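Local coordinates for protein TarM (Staphylococcus aureus subsp. aureus 21178, PDB 4X7R) that belongs to the glycosyltransferase group 1 family, has the GT-B fold and is modelled with uridine-5'-diphosphate bound, at residues 333-338 and 442-447; 395-400 and 451-456; 407-412 and 426-431. The protein carries 1 engineered substitution. All coordinates share one frame; numbering follows the deposited sequence.

Contact 1: residues 333-338 and 442-447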
loop_
_atom_site.group_PDB
_atom_site.type_symbol
_atom_site.label_atom_id
_atom_site.label_comp_id
_atom_site.label_asym_id
_atom_site.label_seq_id
_atom_site.Cartn_x
_atom_site.Cartn_y
_atom_site.Cartn_z
ATOM N N ILE A 333 -18.386 -0.902 -2.545
ATOM C CA ILE A 333 -19.033 0.046 -1.630
ATOM C C ILE A 333 -20.352 0.537 -2.262
ATOM O O ILE A 333 -21.275 0.902 -1.534
ATOM C CB ILE A 333 -18.050 1.159 -1.153
ATOM C CG1 ILE A 333 -16.808 0.511 -0.485
ATOM C CG2 ILE A 333 -18.725 2.130 -0.166
ATOM C CD1 ILE A 333 -15.541 1.274 -0.543
ATOM N N ASP A 334 -20.475 0.420 -3.610
ATOM C CA ASP A 334 -21.705 0.733 -4.358
ATOM C C ASP A 334 -22.804 -0.215 -3.906
ATOM O O ASP A 334 -23.930 0.230 -3.726
ATOM C CB ASP A 334 -21.485 0.661 -5.883
ATOM C CG ASP A 334 -21.021 -0.686 -6.421
ATOM O OD1 ASP A 334 -19.899 -1.114 -6.065
ATOM O OD2 ASP A 334 -21.748 -1.275 -7.251
ATOM N N LEU A 335 -22.453 -1.506 -3.636
ATOM C CA LEU A 335 -23.394 -2.512 -3.126
ATOM C C LEU A 335 -23.748 -2.221 -1.672
ATOM O O LEU A 335 -24.885 -2.448 -1.268
ATOM C CB LEU A 335 -22.883 -3.954 -3.303
ATOM C CG LEU A 335 -22.971 -4.549 -4.722
ATOM C CD1 LEU A 335 -22.379 -5.953 -4.766
ATOM C CD2 LEU A 335 -24.408 -4.617 -5.219
ATOM N N LEU A 336 -22.795 -1.656 -0.912
ATOM C CA LEU A 336 -22.999 -1.233 0.472
ATOM C C LEU A 336 -23.993 -0.053 0.515
ATOM O O LEU A 336 -24.875 -0.051 1.377
ATOM C CB LEU A 336 -21.658 -0.883 1.157
ATOM C CG LEU A 336 -21.724 -0.254 2.559
ATOM C CD1 LEU A 336 -22.493 -1.131 3.540
ATOM C CD2 LEU A 336 -20.348 0.070 3.077
ATOM N N ILE A 337 -23.867 0.922 -0.428
ATOM C CA ILE A 337 -24.803 2.056 -0.539
ATOM C C ILE A 337 -26.205 1.534 -0.887
ATOM O O ILE A 337 -27.180 1.983 -0.283
ATOM C CB ILE A 337 -24.320 3.180 -1.502
ATOM C CG1 ILE A 337 -22.919 3.722 -1.131
ATOM C CG2 ILE A 337 -25.347 4.323 -1.622
ATOM C CD1 ILE A 337 -22.705 4.181 0.312
ATOM N N GLU A 338 -26.290 0.543 -1.810
ATOM C CA GLU A 338 -27.553 -0.105 -2.195
ATOM C C GLU A 338 -28.165 -0.834 -1.004
ATOM O O GLU A 338 -29.385 -0.808 -0.842
ATOM C CB GLU A 338 -27.358 -1.070 -3.373
ATOM C CG GLU A 338 -27.249 -0.367 -4.718
ATOM C CD GLU A 338 -26.896 -1.245 -5.906
ATOM O OE1 GLU A 338 -27.490 -2.340 -6.048
ATOM O OE2 GLU A 338 -26.044 -0.817 -6.717
ATOM N N GLU A 442 -25.086 -14.918 1.030
ATOM C CA GLU A 442 -24.929 -15.397 -0.336
ATOM C C GLU A 442 -24.525 -14.187 -1.180
ATOM O O GLU A 442 -25.161 -13.136 -1.070
ATOM C CB GLU A 442 -26.250 -16.005 -0.831
ATOM C CG GLU A 442 -26.114 -16.832 -2.096
ATOM C CD GLU A 442 -27.415 -17.136 -2.814
ATOM O OE1 GLU A 442 -28.496 -16.753 -2.307
ATOM O OE2 GLU A 442 -27.348 -17.754 -3.900
ATOM N N ASN A 443 -23.385 -14.291 -1.901
ATOM C CA ASN A 443 -22.813 -13.217 -2.719
ATOM C C ASN A 443 -23.839 -12.572 -3.655
ATOM O O ASN A 443 -24.575 -13.286 -4.344
ATOM C CB ASN A 443 -21.589 -13.707 -3.499
ATOM C CG ASN A 443 -20.842 -12.596 -4.191
ATOM O OD1 ASN A 443 -20.807 -11.467 -3.727
ATOM N ND2 ASN A 443 -20.231 -12.886 -5.320
ATOM N N HIS A 444 -23.887 -11.214 -3.642
ATOM C CA HIS A 444 -24.791 -10.319 -4.389
ATOM C C HIS A 444 -26.164 -10.135 -3.740
ATOM O O HIS A 444 -26.850 -9.168 -4.071
ATOM C CB HIS A 444 -24.935 -10.703 -5.877
ATOM C CG HIS A 444 -23.689 -10.500 -6.680
ATOM N ND1 HIS A 444 -22.859 -11.567 -7.015
ATOM C CD2 HIS A 444 -23.158 -9.356 -7.174
ATOM C CE1 HIS A 444 -21.858 -11.038 -7.705
ATOM N NE2 HIS A 444 -21.991 -9.710 -7.826
ATOM N N ASN A 445 -26.578 -11.056 -2.841
ATOM C CA ASN A 445 -27.887 -11.008 -2.175
ATOM C C ASN A 445 -28.003 -9.811 -1.206
ATOM O O ASN A 445 -27.885 -9.974 0.011
ATOM C CB ASN A 445 -28.204 -12.349 -1.485
ATOM C CG ASN A 445 -29.669 -12.583 -1.211
ATOM O OD1 ASN A 445 -30.473 -11.648 -1.120
ATOM N ND2 ASN A 445 -30.038 -13.845 -1.011
ATOM N N ILE A 446 -28.245 -8.611 -1.769
ATOM C CA ILE A 446 -28.385 -7.349 -1.031
ATOM C C ILE A 446 -29.582 -7.317 -0.069
ATOM O O ILE A 446 -29.492 -6.677 0.976
ATOM C CB ILE A 446 -28.274 -6.089 -1.945
ATOM C CG1 ILE A 446 -29.436 -5.992 -2.974
ATOM C CG2 ILE A 446 -26.895 -6.032 -2.624
ATOM C CD1 ILE A 446 -29.649 -4.599 -3.606
ATOM N N ASN A 447 -30.681 -8.032 -0.404
ATOM C CA ASN A 447 -31.887 -8.110 0.422
ATOM C C ASN A 447 -31.663 -8.918 1.696
ATOM O O ASN A 447 -32.072 -8.475 2.773
ATOM C CB ASN A 447 -33.073 -8.677 -0.367
ATOM C CG ASN A 447 -33.478 -7.864 -1.571
ATOM O OD1 ASN A 447 -33.313 -6.637 -1.627
ATOM N ND2 ASN A 447 -34.051 -8.542 -2.556
#
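The imidazole ring of H444 meets L335 obliquely, with H444 CD2 lying 4.2 Å from L335 CD1. Over one face of the ring, toward the rim, lies N443 OD1, 3.9 Å above the plane. The contact belongs to the C-terminal Rossmann-like domain of the GT-B fold. It joins the first turns of helix 333-346 to the turn before helix 446-457 and the first residue of that helix. These two helices pack together on one side of the parallel sheet.

L335 is forked. While CD1 goes to H444, L335 CD2 rests 3.9 Å from I446 CG2. The two aliphatic chains cross at about a right angle. In I446, CG1 sits between the backbone N and the carbonyl carbon (chi1 65°). This sets CG2 toward L335 and sends CD1 on toward E338. I446 also touches V339 and L342, further along helix 333-346. No hydrogen bond joins the two segments.

A type II turn from E442 to N445 shapes the loop. It is closed by a bond from N445 N to E442 O, 3.1 Å long, and places H444 at positive phi (82°). N443 ND2 is bonded to Q401, on which L335 and H444 also lie. N445 is the N-cap of helix 446-457, its OD1 accepting from the backbone N of D448. E338 is extended beyond CG, and its OE1 lies 4.0 Å from I446 CD1.

Contact 2: residues 395-400 and 451-456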
loop_
_atom_site.group_PDB
_atom_site.type_symbol
_atom_site.label_atom_id
_atom_site.label_comp_id
_atom_site.label_asym_id
_atom_site.label_seq_id
_atom_site.Cartn_x
_atom_site.Cartn_y
_atom_site.Cartn_z
ATOM N N LEU A 395 -21.960 -3.168 14.620
ATOM C CA LEU A 395 -21.559 -4.241 13.718
ATOM C C LEU A 395 -20.803 -3.671 12.528
ATOM O O LEU A 395 -20.811 -2.460 12.288
ATOM C CB LEU A 395 -22.747 -5.125 13.270
ATOM C CG LEU A 395 -23.829 -4.454 12.429
ATOM C CD1 LEU A 395 -23.858 -5.012 11.028
ATOM C CD2 LEU A 395 -25.161 -4.620 13.070
ATOM N N VAL A 396 -20.142 -4.553 11.790
ATOM C CA VAL A 396 -19.361 -4.203 10.613
ATOM C C VAL A 396 -19.912 -4.984 9.415
ATOM O O VAL A 396 -20.502 -6.055 9.566
ATOM C CB VAL A 396 -17.835 -4.371 10.887
ATOM C CG1 VAL A 396 -17.018 -4.543 9.615
ATOM C CG2 VAL A 396 -17.302 -3.208 11.722
ATOM N N VAL A 397 -19.781 -4.398 8.238
ATOM C CA VAL A 397 -20.302 -4.977 7.019
ATOM C C VAL A 397 -19.200 -5.134 5.957
ATOM O O VAL A 397 -18.261 -4.326 5.912
ATOM C CB VAL A 397 -21.513 -4.129 6.551
ATOM C CG1 VAL A 397 -21.082 -2.728 6.127
ATOM C CG2 VAL A 397 -22.295 -4.823 5.459
ATOM N N SER A 398 -19.306 -6.199 5.128
ATOM C CA SER A 398 -18.399 -6.438 4.007
ATOM C C SER A 398 -19.186 -6.844 2.774
ATOM O O SER A 398 -19.863 -7.872 2.788
ATOM C CB SER A 398 -17.357 -7.500 4.337
ATOM O OG SER A 398 -16.544 -7.724 3.194
ATOM N N THR A 399 -19.115 -6.013 1.722
ATOM C CA THR A 399 -19.744 -6.267 0.420
ATOM C C THR A 399 -18.652 -6.644 -0.582
ATOM O O THR A 399 -18.938 -6.828 -1.757
ATOM C CB THR A 399 -20.574 -5.047 -0.072
ATOM O OG1 THR A 399 -19.800 -3.852 0.076
ATOM C CG2 THR A 399 -21.887 -4.913 0.650
ATOM N N SER A 400 -17.412 -6.774 -0.110
ATOM C CA SER A 400 -16.241 -7.109 -0.932
ATOM C C SER A 400 -16.458 -8.386 -1.739
ATOM O O SER A 400 -17.037 -9.348 -1.229
ATOM C CB SER A 400 -14.993 -7.228 -0.069
ATOM O OG SER A 400 -13.854 -7.336 -0.903
ATOM N N ASP A 451 -31.518 -7.525 5.546
ATOM C CA ASP A 451 -32.310 -8.229 6.560
ATOM C C ASP A 451 -31.482 -8.593 7.792
ATOM O O ASP A 451 -31.950 -8.399 8.914
ATOM C CB ASP A 451 -32.956 -9.503 5.973
ATOM C CG ASP A 451 -34.191 -9.279 5.111
ATOM O OD1 ASP A 451 -34.796 -8.178 5.201
ATOM O OD2 ASP A 451 -34.576 -10.216 4.371
ATOM N N LYS A 452 -30.251 -9.106 7.584
ATOM C CA LYS A 452 -29.364 -9.515 8.679
ATOM C C LYS A 452 -28.805 -8.340 9.459
ATOM O O LYS A 452 -28.658 -8.443 10.678
ATOM C CB LYS A 452 -28.269 -10.494 8.214
ATOM C CG LYS A 452 -28.832 -11.804 7.638
ATOM C CD LYS A 452 -29.486 -12.734 8.654
ATOM C CE LYS A 452 -30.305 -13.821 7.991
ATOM N NZ LYS A 452 -29.462 -14.809 7.268
ATOM N N ILE A 453 -28.541 -7.211 8.775
ATOM C CA ILE A 453 -28.075 -5.973 9.400
ATOM C C ILE A 453 -29.196 -5.471 10.323
ATOM O O ILE A 453 -28.923 -5.168 11.487
ATOM C CB ILE A 453 -27.633 -4.927 8.336
ATOM C CG1 ILE A 453 -26.257 -5.308 7.738
ATOM C CG2 ILE A 453 -27.613 -3.489 8.913
ATOM C CD1 ILE A 453 -25.985 -4.750 6.343
ATOM N N LEU A 454 -30.459 -5.465 9.815
ATOM C CA LEU A 454 -31.646 -5.030 10.550
ATOM C C LEU A 454 -31.895 -5.862 11.805
ATOM O O LEU A 454 -32.105 -5.280 12.864
ATOM C CB LEU A 454 -32.882 -4.983 9.645
ATOM C CG LEU A 454 -32.957 -3.798 8.692
ATOM C CD1 LEU A 454 -33.835 -4.115 7.505
ATOM C CD2 LEU A 454 -33.429 -2.545 9.401
ATOM N N GLN A 455 -31.820 -7.207 11.704
ATOM C CA GLN A 455 -31.957 -8.123 12.847
ATOM C C GLN A 455 -30.890 -7.765 13.896
ATOM O O GLN A 455 -31.218 -7.543 15.057
ATOM C CB GLN A 455 -31.746 -9.594 12.417
ATOM C CG GLN A 455 -32.862 -10.221 11.587
ATOM C CD GLN A 455 -32.498 -11.607 11.087
ATOM O OE1 GLN A 455 -31.914 -12.436 11.803
ATOM N NE2 GLN A 455 -32.865 -11.904 9.846
ATOM N N LEU A 456 -29.630 -7.646 13.458
ATOM C CA LEU A 456 -28.483 -7.350 14.309
ATOM C C LEU A 456 -28.496 -5.957 14.974
ATOM O O LEU A 456 -28.296 -5.895 16.191
ATOM C CB LEU A 456 -27.173 -7.663 13.562
ATOM C CG LEU A 456 -26.079 -8.488 14.273
ATOM C CD1 LEU A 456 -26.638 -9.626 15.088
ATOM C CD2 LEU A 456 -25.079 -9.046 13.269
#
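L395 spreads its two methyl groups over helix 451-456. L395 CD2 lies 3.7 Å from L456 CB, and these two side chains meet at a slant. L395 CD1 turns to the isoleucine and lies 4.1 Å from I453 CG1. The leucine crosses the isoleucine chain at about a right angle. Two residues along the strand, V397 makes the third contact, with V397 CG2 3.8 Å from I453 CD1. This pair, too, crosses at about a right angle. I453 meets L395 with CG1. With chi2 at 156°, CD1 continues outward to V397, and the end of the side chain comes nearer the strand than its first bond would suggest. V397 CG2 is anti to the backbone N; CG1 turns to L336 of helix 333-346. All four of these side chains are buried, and they touch through carbon atoms, with no hydrogen bond between the segments.

This is the helix-on-sheet packing of a Rossmann-like domain, here the C-terminal one of the GT-B fold. The axes of segments 395-398 and 451-456 run antiparallel (175°) and approach to 10.1 Å. Helix 446-457 follows the edge strand 438-441 and folds back over the sheet as far as strand 395-398. On the way its L456 rests on V420 and Y439.

Further out, the strand is held on both sides by parallel neighbours: L395 and V397 bond through their backbones to G322, and V396 and S398 bond to V420. V339 of helix 333-346 packs on I453, while M449 of helix 446-457 is touched by V397. The side chain of V397 is about 12 Å from the bound uridine-5'-diphosphate.

Contact 3: residues 407-412 and 426-431. With UDP (uridine-5'-diphosphate), chain E; 3YW ((2S)-2,3-dihydroxypropyl 2-acetamido-2-deoxy-alpha-D-glucopyranoside), chain F.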
loop_
_atom_site.group_PDB
_atom_site.type_symbol
_atom_site.label_atom_id
_atom_site.label_comp_id
_atom_site.label_asym_id
_atom_site.label_seq_id
_atom_site.Cartn_x
_atom_site.Cartn_y
_atom_site.Cartn_z
ATOM N N LEU A 407 -8.347 -8.408 6.751
ATOM C CA LEU A 407 -7.958 -7.943 8.071
ATOM C C LEU A 407 -8.990 -7.058 8.746
ATOM O O LEU A 407 -9.108 -7.148 9.956
ATOM C CB LEU A 407 -6.570 -7.281 8.065
ATOM C CG LEU A 407 -5.364 -8.191 7.713
ATOM C CD1 LEU A 407 -4.108 -7.340 7.480
ATOM C CD2 LEU A 407 -5.100 -9.215 8.826
ATOM N N SER A 408 -9.727 -6.211 8.000
ATOM C CA SER A 408 -10.739 -5.311 8.595
ATOM C C SER A 408 -11.855 -6.104 9.257
ATOM O O SER A 408 -12.254 -5.780 10.378
ATOM C CB SER A 408 -11.314 -4.358 7.552
ATOM O OG SER A 408 -10.581 -3.147 7.498
ATOM N N MET A 409 -12.321 -7.184 8.587
ATOM C CA MET A 409 -13.336 -8.094 9.136
ATOM C C MET A 409 -12.783 -8.757 10.415
ATOM O O MET A 409 -13.448 -8.751 11.447
ATOM C CB MET A 409 -13.719 -9.164 8.105
ATOM C CG MET A 409 -14.533 -8.615 6.938
ATOM S SD MET A 409 -15.050 -9.931 5.811
ATOM C CE MET A 409 -13.580 -10.064 4.764
ATOM N N ILE A 410 -11.528 -9.252 10.346
ATOM C CA ILE A 410 -10.847 -9.890 11.471
ATOM C C ILE A 410 -10.665 -8.889 12.616
ATOM O O ILE A 410 -10.938 -9.232 13.758
ATOM C CB ILE A 410 -9.509 -10.534 11.022
ATOM C CG1 ILE A 410 -9.777 -11.762 10.084
ATOM C CG2 ILE A 410 -8.647 -10.933 12.265
ATOM C CD1 ILE A 410 -8.442 -12.441 9.452
ATOM N N GLU A 411 -10.256 -7.638 12.295
ATOM C CA GLU A 411 -10.051 -6.555 13.276
ATOM C C GLU A 411 -11.354 -6.235 14.010
ATOM O O GLU A 411 -11.339 -6.130 15.229
ATOM C CB GLU A 411 -9.488 -5.296 12.609
ATOM C CG GLU A 411 -8.022 -5.416 12.219
ATOM C CD GLU A 411 -7.520 -4.339 11.277
ATOM O OE1 GLU A 411 -8.168 -3.270 11.193
ATOM O OE2 GLU A 411 -6.493 -4.576 10.600
ATOM N N ALA A 412 -12.480 -6.156 13.277
ATOM C CA ALA A 412 -13.809 -5.898 13.839
ATOM C C ALA A 412 -14.198 -6.993 14.820
ATOM O O ALA A 412 -14.707 -6.700 15.899
ATOM C CB ALA A 412 -14.839 -5.807 12.724
ATOM N N TYR A 426 -11.343 -15.023 -0.855
ATOM C CA TYR A 426 -11.133 -15.959 0.246
ATOM C C TYR A 426 -11.155 -15.224 1.562
ATOM O O TYR A 426 -10.803 -14.042 1.613
ATOM C CB TYR A 426 -9.743 -16.583 0.091
ATOM C CG TYR A 426 -9.578 -17.355 -1.191
ATOM C CD1 TYR A 426 -10.075 -18.652 -1.314
ATOM C CD2 TYR A 426 -8.943 -16.786 -2.295
ATOM C CE1 TYR A 426 -9.945 -19.361 -2.501
ATOM C CE2 TYR A 426 -8.797 -17.494 -3.491
ATOM C CZ TYR A 426 -9.310 -18.781 -3.589
ATOM O OH TYR A 426 -9.174 -19.506 -4.746
ATOM N N GLY A 427 -11.503 -15.940 2.623
ATOM C CA GLY A 427 -11.439 -15.389 3.961
ATOM C C GLY A 427 -12.671 -15.501 4.823
ATOM O O GLY A 427 -12.589 -16.152 5.865
ATOM N N PRO A 428 -13.803 -14.813 4.492
ATOM C CA PRO A 428 -14.948 -14.791 5.423
ATOM C C PRO A 428 -15.386 -16.102 6.055
ATOM O O PRO A 428 -15.506 -16.141 7.271
ATOM C CB PRO A 428 -16.055 -14.093 4.623
ATOM C CG PRO A 428 -15.325 -13.207 3.710
ATOM C CD PRO A 428 -14.060 -13.934 3.329
ATOM N N SER A 429 -15.546 -17.180 5.267
ATOM C CA SER A 429 -16.010 -18.488 5.800
ATOM C C SER A 429 -14.970 -19.201 6.662
ATOM O O SER A 429 -15.304 -20.159 7.339
ATOM C CB SER A 429 -16.529 -19.392 4.681
ATOM O OG SER A 429 -15.500 -19.603 3.731
ATOM N N ASP A 430 -13.718 -18.735 6.656
ATOM C CA ASP A 430 -12.695 -19.308 7.529
ATOM C C ASP A 430 -12.963 -18.895 8.959
ATOM O O ASP A 430 -12.770 -19.703 9.876
ATOM C CB ASP A 430 -11.308 -18.794 7.158
ATOM C CG ASP A 430 -10.640 -19.518 6.026
ATOM O OD1 ASP A 430 -11.325 -20.285 5.322
ATOM O OD2 ASP A 430 -9.422 -19.375 5.882
ATOM N N PHE A 431 -13.387 -17.635 9.164
ATOM C CA PHE A 431 -13.554 -17.125 10.528
ATOM C C PHE A 431 -14.967 -16.781 10.962
ATOM O O PHE A 431 -15.236 -16.760 12.158
ATOM C CB PHE A 431 -12.548 -15.991 10.798
ATOM C CG PHE A 431 -12.467 -14.954 9.707
ATOM C CD1 PHE A 431 -13.440 -13.966 9.592
ATOM C CD2 PHE A 431 -11.410 -14.953 8.805
ATOM C CE1 PHE A 431 -13.374 -13.016 8.576
ATOM C CE2 PHE A 431 -11.353 -14.014 7.780
ATOM C CZ PHE A 431 -12.334 -13.044 7.673
HETATM N N1 UDP E . -7.223 0.828 7.168
HETATM C C2 UDP E . -7.009 1.826 8.101
HETATM N N3 UDP E . -7.764 2.961 7.924
HETATM C C4 UDP E . -8.675 3.207 6.920
HETATM C C5 UDP E . -8.810 2.146 5.956
HETATM C C6 UDP E . -8.098 1.013 6.106
HETATM O O2 UDP E . -6.209 1.720 9.021
HETATM O O4 UDP E . -9.314 4.276 6.924
HETATM C "C1'" UDP E . -6.576 -0.482 7.436
HETATM C "C2'" UDP E . -7.444 -1.457 8.225
HETATM O "O2'" UDP E . -7.319 -1.235 9.620
HETATM C "C3'" UDP E . -6.845 -2.801 7.808
HETATM C "C4'" UDP E . -6.409 -2.550 6.367
HETATM O "O4'" UDP E . -6.294 -1.116 6.208
HETATM O "O3'" UDP E . -5.783 -3.300 8.622
HETATM C "C5'" UDP E . -7.334 -3.117 5.320
HETATM O "O5'" UDP E . -7.123 -4.546 5.314
HETATM P PA UDP E . -7.960 -5.609 4.450
HETATM O O1A UDP E . -7.247 -6.906 4.469
HETATM O O2A UDP E . -9.364 -5.740 5.063
HETATM O O3A UDP E . -8.075 -5.068 2.988
HETATM P PB UDP E . -6.991 -4.537 1.931
HETATM O O1B UDP E . -5.720 -5.335 2.061
HETATM O O2B UDP E . -6.691 -3.054 2.175
HETATM O O3B UDP E . -7.537 -4.739 0.531
HETATM O O3A 3YW F . -2.908 -5.663 -4.187
HETATM C C4A 3YW F . -3.286 -6.003 -0.474
HETATM C C5A 3YW F . -3.661 -5.710 -1.906
HETATM O O5 3YW F . -3.659 -8.178 1.668
HETATM C C6A 3YW F . -2.542 -6.032 -2.866
HETATM C C5 3YW F . -4.289 -8.247 2.954
HETATM C C6 3YW F . -3.205 -8.603 3.944
HETATM C C4 3YW F . -5.438 -9.250 2.879
HETATM O O6 3YW F . -2.579 -9.838 3.627
HETATM C C3 3YW F . -6.500 -8.689 1.939
HETATM O O4 3YW F . -6.014 -9.433 4.168
HETATM O O3 3YW F . -7.602 -9.586 1.794
HETATM O O7 3YW F . -7.376 -8.975 -1.705
HETATM C C7 3YW F . -7.533 -7.866 -1.204
HETATM C C8 3YW F . -8.540 -6.891 -1.734
HETATM N N2 3YW F . -6.825 -7.459 -0.150
HETATM C C2 3YW F . -5.909 -8.324 0.577
HETATM C C1 3YW F . -4.491 -7.724 0.605
HETATM O O1 3YW F . -4.398 -6.351 0.353
HETATM O O2 3YW F . -4.012 -4.331 -2.019
#
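Apolar packing joins M409 and I410 of helix 407-414 to P428 and F431. The helix lies in the C-terminal Rossmann-like domain of the GT-B fold, with its N-terminal end at the nucleotide. M409 bends at chi3 (-85°), which brings M409 CE to 3.7 Å from P428 CG. M409 CB lies 3.9 Å from F431 CE1. M409 SD also packs on CB of S398.

A CH-pi contact adds to this packing. I410 CG1 sits over a face of the F431 ring, 3.7 Å from its centroid and 16° off the ring normal. The opposite face of the F431 ring has G427 O 3.1 Å above its plane, set toward the rim.

Hydrogen bonds reach the nucleotide from the N-terminal end of the helix and from the side chain of E411. The N-H groups of L407 and S408 each take one oxygen of the inner phosphate of uridine-5'-diphosphate. L407 N to O1A of the nucleotide is 2.9 Å. S408 N to O2A is nearly straight (168°). The helix N terminus probably adds a favourable field there. E403 and E411 have the spacing of the E-X7-E motif of this family; E403 is bonded to 3YW, while E411 holds the ribose with both carboxylate oxygens. O3' donates to OE2, at a length too short to be exact. O2' of the nucleotide donates to E411 OE1 at 2.7 Å.

How the contacts relate
From the N terminus, helix 333-346 comes first and opens contact 1. Strand 395-398 then opens contact 2, and helix 407-414 directly follows it. Contact 3 closes soonest, at 426-431, with 13 residues between its segments, and lies within the spans of both others. Contact 1 closes at 442-447 and contact 2 at 451-456, so these two cross. Both end on helix 446-457, tying it to a neighbouring helix and to the sheet. They touch where L336 CB lies 3.7 Å from T399 OG1. Contact 3 packs on the other side of strand 395-398, where A412 CB is 3.7 Å from V396 CG2; it does not touch contact 1.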